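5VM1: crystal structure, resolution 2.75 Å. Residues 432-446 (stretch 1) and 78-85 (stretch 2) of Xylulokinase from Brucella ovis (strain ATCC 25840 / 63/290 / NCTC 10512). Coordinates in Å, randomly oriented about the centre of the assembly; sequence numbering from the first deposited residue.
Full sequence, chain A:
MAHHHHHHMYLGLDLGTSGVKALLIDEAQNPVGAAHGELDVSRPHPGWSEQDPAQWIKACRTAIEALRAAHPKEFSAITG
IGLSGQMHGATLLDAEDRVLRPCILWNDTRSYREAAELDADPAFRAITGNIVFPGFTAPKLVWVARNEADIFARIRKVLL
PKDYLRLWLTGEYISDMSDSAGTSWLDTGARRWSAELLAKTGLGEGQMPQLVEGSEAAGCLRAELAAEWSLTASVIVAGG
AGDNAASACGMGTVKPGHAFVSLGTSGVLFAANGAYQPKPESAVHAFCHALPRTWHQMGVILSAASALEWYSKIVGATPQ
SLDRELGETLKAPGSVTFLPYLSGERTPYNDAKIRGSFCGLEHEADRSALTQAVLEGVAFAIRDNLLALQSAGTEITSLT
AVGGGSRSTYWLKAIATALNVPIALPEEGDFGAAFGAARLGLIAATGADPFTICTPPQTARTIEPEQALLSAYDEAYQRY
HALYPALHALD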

ATOM      1  N   GLY A 432       4.737  -0.064  10.742  1.00 36.25           N
ATOM      2  CA  GLY A 432       3.829  -0.015   9.618  1.00 30.47           C
ATOM      3  C   GLY A 432       3.182   1.338   9.412  1.00 46.44           C
ATOM      4  O   GLY A 432       3.739   2.389   9.767  1.00 31.01           O
ATOM      5  N   ALA A 433       1.975   1.295   8.819  1.00 30.19           N
ATOM      6  CA  ALA A 433       1.255   2.506   8.457  1.00 30.38           C
ATOM      7  C   ALA A 433       0.953   3.378   9.678  1.00 42.97           C
ATOM      8  O   ALA A 433       1.158   4.601   9.646  1.00 49.12           O
ATOM      9  CB  ALA A 433      -0.044   2.133   7.743  1.00 30.26           C
ATOM     10  N   ALA A 434       0.502   2.773  10.779  1.00 41.03           N
ATOM     11  CA  ALA A 434       0.176   3.574  11.958  1.00 34.10           C
ATOM     12  C   ALA A 434       1.419   4.200  12.561  1.00 34.44           C
ATOM     13  O   ALA A 434       1.353   5.299  13.121  1.00 41.30           O
ATOM     14  CB  ALA A 434      -0.568   2.737  12.996  1.00 35.45           C
ATOM     15  N   PHE A 435       2.556   3.521  12.494  1.00 41.97           N
ATOM     16  CA  PHE A 435       3.763   4.146  13.016  1.00 42.39           C
ATOM     17  C   PHE A 435       4.246   5.265  12.097  1.00 39.16           C
ATOM     18  O   PHE A 435       4.708   6.305  12.573  1.00 36.92           O
ATOM     19  CB  PHE A 435       4.839   3.096  13.243  1.00 34.70           C
ATOM     20  CG  PHE A 435       6.104   3.644  13.777  1.00 35.68           C
ATOM     21  CD1 PHE A 435       6.137   4.236  15.025  1.00 37.33           C
ATOM     22  CD2 PHE A 435       7.286   3.525  13.058  1.00 41.68           C
ATOM     23  CE1 PHE A 435       7.319   4.738  15.536  1.00 38.53           C
ATOM     24  CE2 PHE A 435       8.474   4.029  13.565  1.00 36.56           C
ATOM     25  CZ  PHE A 435       8.485   4.632  14.803  1.00 38.19           C
ATOM     26  N   GLY A 436       4.131   5.079  10.778  1.00 32.79           N
ATOM     27  CA  GLY A 436       4.466   6.160   9.867  1.00 32.62           C
ATOM     28  C   GLY A 436       3.570   7.365  10.063  1.00 45.24           C
ATOM     29  O   GLY A 436       4.018   8.516   9.982  1.00 37.27           O
ATOM     30  N   ALA A 437       2.289   7.112  10.312  1.00 33.44           N
ATOM     31  CA  ALA A 437       1.367   8.191  10.609  1.00 34.43           C
ATOM     32  C   ALA A 437       1.788   8.937  11.883  1.00 40.47           C
ATOM     33  O   ALA A 437       1.858  10.167  11.899  1.00 40.36           O
ATOM     34  CB  ALA A 437      -0.048   7.619  10.710  1.00 34.59           C
ATOM     35  N   ALA A 438       2.128   8.210  12.949  1.00 42.29           N
ATOM     36  CA  ALA A 438       2.623   8.890  14.143  1.00 37.73           C
ATOM     37  C   ALA A 438       3.846   9.733  13.816  1.00 37.96           C
ATOM     38  O   ALA A 438       3.918  10.910  14.187  1.00 40.34           O
ATOM     39  CB  ALA A 438       2.961   7.871  15.229  1.00 38.37           C
ATOM     40  N   ARG A 439       4.786   9.165  13.057  1.00 39.62           N
ATOM     41  CA  ARG A 439       5.968   9.904  12.633  1.00 37.53           C
ATOM     42  C   ARG A 439       5.604  11.151  11.832  1.00 44.96           C
ATOM     43  O   ARG A 439       6.199  12.214  12.036  1.00 49.51           O
ATOM     44  CB  ARG A 439       6.882   8.992  11.820  1.00 36.60           C
ATOM     45  CG  ARG A 439       7.775   8.123  12.660  1.00 38.23           C
ATOM     46  CD  ARG A 439       8.658   7.261  11.796  1.00 37.62           C
ATOM     47  NE  ARG A 439       9.906   6.968  12.478  1.00 45.55           N
ATOM     48  CZ  ARG A 439      10.894   6.270  11.942  1.00 48.98           C
ATOM     49  NH1 ARG A 439      10.781   5.783  10.716  1.00 48.54           N
ATOM     50  NH2 ARG A 439      12.000   6.072  12.627  1.00 45.74           N
ATOM     51  N   LEU A 440       4.628  11.051  10.918  1.00 40.02           N
ATOM     52  CA  LEU A 440       4.247  12.240  10.164  1.00 37.35           C
ATOM     53  C   LEU A 440       3.637  13.287  11.097  1.00 44.86           C
ATOM     54  O   LEU A 440       3.926  14.485  10.982  1.00 44.54           O
ATOM     55  CB  LEU A 440       3.291  11.860   9.027  1.00 36.29           C
ATOM     56  CG  LEU A 440       3.924  11.096   7.842  1.00 38.32           C
ATOM     57  CD1 LEU A 440       2.911  10.530   6.847  1.00 34.16           C
ATOM     58  CD2 LEU A 440       4.945  11.933   7.097  1.00 37.67           C
ATOM     59  N   GLY A 441       2.875  12.843  12.093  1.00 43.91           N
ATOM     60  CA  GLY A 441       2.390  13.776  13.091  1.00 40.48           C
ATOM     61  C   GLY A 441       3.523  14.434  13.853  1.00 46.60           C
ATOM     62  O   GLY A 441       3.481  15.638  14.119  1.00 44.61           O
ATOM     63  N   LEU A 442       4.581  13.669  14.169  1.00 46.94           N
ATOM     64  CA  LEU A 442       5.727  14.264  14.863  1.00 46.47           C
ATOM     65  C   LEU A 442       6.419  15.285  13.976  1.00 56.51           C
ATOM     66  O   LEU A 442       6.863  16.336  14.452  1.00 61.37           O
ATOM     67  CB  LEU A 442       6.724  13.183  15.298  1.00 45.48           C
ATOM     68  CG  LEU A 442       8.033  13.521  16.044  1.00 50.77           C
ATOM     69  CD1 LEU A 442       8.514  12.292  16.784  1.00 48.75           C
ATOM     70  CD2 LEU A 442       9.178  14.058  15.177  1.00 50.77           C
ATOM     71  N   ILE A 443       6.482  15.007  12.676  1.00 56.02           N
ATOM     72  CA  ILE A 443       7.183  15.889  11.754  1.00 48.94           C
ATOM     73  C   ILE A 443       6.436  17.205  11.579  1.00 52.23           C
ATOM     74  O   ILE A 443       7.045  18.282  11.609  1.00 63.59           O
ATOM     75  CB  ILE A 443       7.400  15.162  10.422  1.00 41.99           C
ATOM     76  CG1 ILE A 443       8.376  14.000  10.632  1.00 48.91           C
ATOM     77  CG2 ILE A 443       7.948  16.123   9.391  1.00 43.20           C
ATOM     78  CD1 ILE A 443       8.425  13.014   9.486  1.00 39.75           C
ATOM     79  N   ALA A 444       5.114  17.154  11.408  1.00 46.79           N
ATOM     80  CA  ALA A 444       4.372  18.395  11.197  1.00 51.39           C
ATOM     81  C   ALA A 444       4.328  19.265  12.449  1.00 61.30           C
ATOM     82  O   ALA A 444       4.399  20.499  12.349  1.00 64.10           O
ATOM     83  CB  ALA A 444       2.947  18.088  10.740  1.00 46.54           C
ATOM     84  N   ALA A 445       4.257  18.641  13.631  1.00 57.90           N
ATOM     85  CA  ALA A 445       4.109  19.392  14.876  1.00 57.67           C
ATOM     86  C   ALA A 445       5.399  20.111  15.257  1.00 64.42           C
ATOM     87  O   ALA A 445       5.358  21.213  15.813  1.00 73.79           O
ATOM     88  CB  ALA A 445       3.661  18.458  16.003  1.00 51.51           C
ATOM     89  N   THR A 446       6.549  19.484  15.013  1.00 62.59           N
ATOM     90  CA  THR A 446       7.849  20.058  15.339  1.00 62.58           C
ATOM     91  C   THR A 446       8.518  20.768  14.169  1.00 67.44           C
ATOM     92  O   THR A 446       9.464  21.538  14.390  1.00 71.20           O
ATOM     93  CB  THR A 446       8.798  18.971  15.841  1.00 56.41           C
ATOM     94  OG1 THR A 446       9.165  18.114  14.747  1.00 57.25           O
ATOM     95  CG2 THR A 446       8.120  18.163  16.919  1.00 52.95           C
TER
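Stretch 2, residues 78-85: ITGIGLSG

Residues 433-446 form a regular α-helix, with Gly432 at the N-cap position and an unbroken i to i+4 ladder of backbone hydrogen bonds from Gly436 N to Gly432 O onward. Stretch 2, residues 78-85, is a β-strand that runs roughly against the helix: the angle between their N-to-C directions is 139°, and the axes approach to 5.5 Å. So close an approach leaves little room for side chains at the crossing, and glycine fills it from both sides. The nearest pair of CA atoms is Gly441 CA to Gly82 CA, at 3.8 Å, and Gly441 CA lies 3.6 Å from Gly82 N and 3.7 Å from Ile81 C. A CB on Gly441 would clash with Gly82 N and Ile81 C. Likewise, a CB on Gly82 would strike Ala437 O and Gly441 N, and one on Gly80 would strike Gly441 O and Ala445 CB.

With its CA bare, Gly82 makes a CA-H...O contact to the helix, Gly82 CA to Ala437 O at 3.1 Å with an angle at hydrogen of 154°. Ala437 O also accepts the helical hydrogen bond from Gly441 N. No conventional hydrogen bond links the stretches; the contact consists of close packing and this CA-H...O approach.

Alanine supplies most of the helix's side-chain surface here, since a single methyl fills space without forcing the backbones apart. Ala445 CB rests 3.8 Å from Gly80 CA and 4.2 Å from Thr79 CG2. Towards the other end of the strand, Ala437 CB packs 3.7 Å from Leu83 C and 3.9 Å from Ser84 CB, while Ala433 CB meets Ser84 OG at 3.4 Å. Serine is small enough for this position, and its hydroxyl is hydrogen-bonded elsewhere in the structure. From Gly80 to Ser84 the strand alternates: the CA-to-CB bonds of Ile81 and Leu83 point away from the helix, while Gly80, Gly82 and Ser84 face it. Thr79, whose psi of -29° departs from the extended form, also points its CB toward the helix.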

ATOM      1  N   ILE A  78      -0.519  15.109  23.722  1.00 67.37           N
ATOM      2  CA  ILE A  78      -0.398  15.020  22.275  1.00 63.18           C
ATOM      3  C   ILE A  78      -0.331  16.421  21.683  1.00 73.09           C
ATOM      4  O   ILE A  78      -1.188  17.269  21.950  1.00 75.12           O
ATOM      5  CB  ILE A  78      -1.577  14.229  21.684  1.00 64.37           C
ATOM      6  CG1 ILE A  78      -1.426  12.728  21.944  1.00 67.83           C
ATOM      7  CG2 ILE A  78      -1.745  14.525  20.205  1.00 56.91           C
ATOM      8  CD1 ILE A  78      -2.721  11.954  21.759  1.00 62.62           C
ATOM      9  N   THR A  79       0.697  16.675  20.879  1.00 74.05           N
ATOM     10  CA  THR A  79       0.878  17.950  20.198  1.00 76.81           C
ATOM     11  C   THR A  79       0.612  17.854  18.697  1.00 73.12           C
ATOM     12  O   THR A  79       0.188  18.841  18.091  1.00 71.84           O
ATOM     13  CB  THR A  79       2.301  18.479  20.458  1.00 84.06           C
ATOM     14  OG1 THR A  79       2.491  18.622  21.866  1.00 93.10           O
ATOM     15  CG2 THR A  79       2.510  19.850  19.846  1.00 90.62           C
ATOM     16  N   GLY A  80       0.847  16.693  18.094  1.00 68.63           N
ATOM     17  CA  GLY A  80       0.532  16.480  16.693  1.00 65.08           C
ATOM     18  C   GLY A  80      -0.132  15.132  16.482  1.00 62.56           C
ATOM     19  O   GLY A  80       0.096  14.179  17.234  1.00 65.79           O
ATOM     20  N   ILE A  81      -0.950  15.059  15.425  1.00 55.50           N
ATOM     21  CA  ILE A  81      -1.648  13.845  14.991  1.00 54.30           C
ATOM     22  C   ILE A  81      -1.329  13.586  13.518  1.00 41.40           C
ATOM     23  O   ILE A  81      -1.415  14.497  12.693  1.00 43.54           O
ATOM     24  CB  ILE A  81      -3.176  13.972  15.206  1.00 49.19           C
ATOM     25  CG1 ILE A  81      -3.496  13.981  16.700  1.00 47.96           C
ATOM     26  CG2 ILE A  81      -3.934  12.851  14.500  1.00 42.35           C
ATOM     27  CD1 ILE A  81      -4.938  14.260  17.033  1.00 49.15           C
ATOM     28  N   GLY A  82      -0.952  12.362  13.188  1.00 48.56           N
ATOM     29  CA  GLY A  82      -0.717  11.966  11.802  1.00 37.18           C
ATOM     30  C   GLY A  82      -1.701  10.905  11.352  1.00 39.88           C
ATOM     31  O   GLY A  82      -2.065  10.024  12.127  1.00 48.01           O
ATOM     32  N   LEU A  83      -2.122  10.996  10.096  1.00 41.19           N
ATOM     33  CA  LEU A  83      -3.131  10.113   9.519  1.00 43.76           C
ATOM     34  C   LEU A  83      -2.557   9.188   8.441  1.00 43.78           C
ATOM     35  O   LEU A  83      -1.678   9.565   7.660  1.00 35.54           O
ATOM     36  CB  LEU A  83      -4.293  10.915   8.905  1.00 31.69           C
ATOM     37  CG  LEU A  83      -5.022  11.859   9.825  1.00 33.68           C
ATOM     38  CD1 LEU A  83      -6.212  12.517   9.139  1.00 33.42           C
ATOM     39  CD2 LEU A  83      -5.455  11.089  11.009  1.00 38.61           C
ATOM     40  N   SER A  84      -3.125   7.983   8.368  1.00 44.22           N
ATOM     41  CA  SER A  84      -2.835   7.015   7.321  1.00 30.70           C
ATOM     42  C   SER A  84      -4.138   6.371   6.883  1.00 33.88           C
ATOM     43  O   SER A  84      -5.070   6.221   7.682  1.00 41.05           O
ATOM     44  CB  SER A  84      -1.892   5.920   7.788  1.00 30.95           C
ATOM     45  OG  SER A  84      -1.801   4.917   6.800  1.00 47.13           O
ATOM     46  N   GLY A  85      -4.216   6.019   5.609  1.00 32.62           N
ATOM     47  CA  GLY A  85      -5.438   5.423   5.103  1.00 37.42           C
ATOM     48  C   GLY A  85      -5.249   4.471   3.946  1.00 37.74           C
ATOM     49  O   GLY A  85      -4.317   4.599   3.144  1.00 24.26           O
TER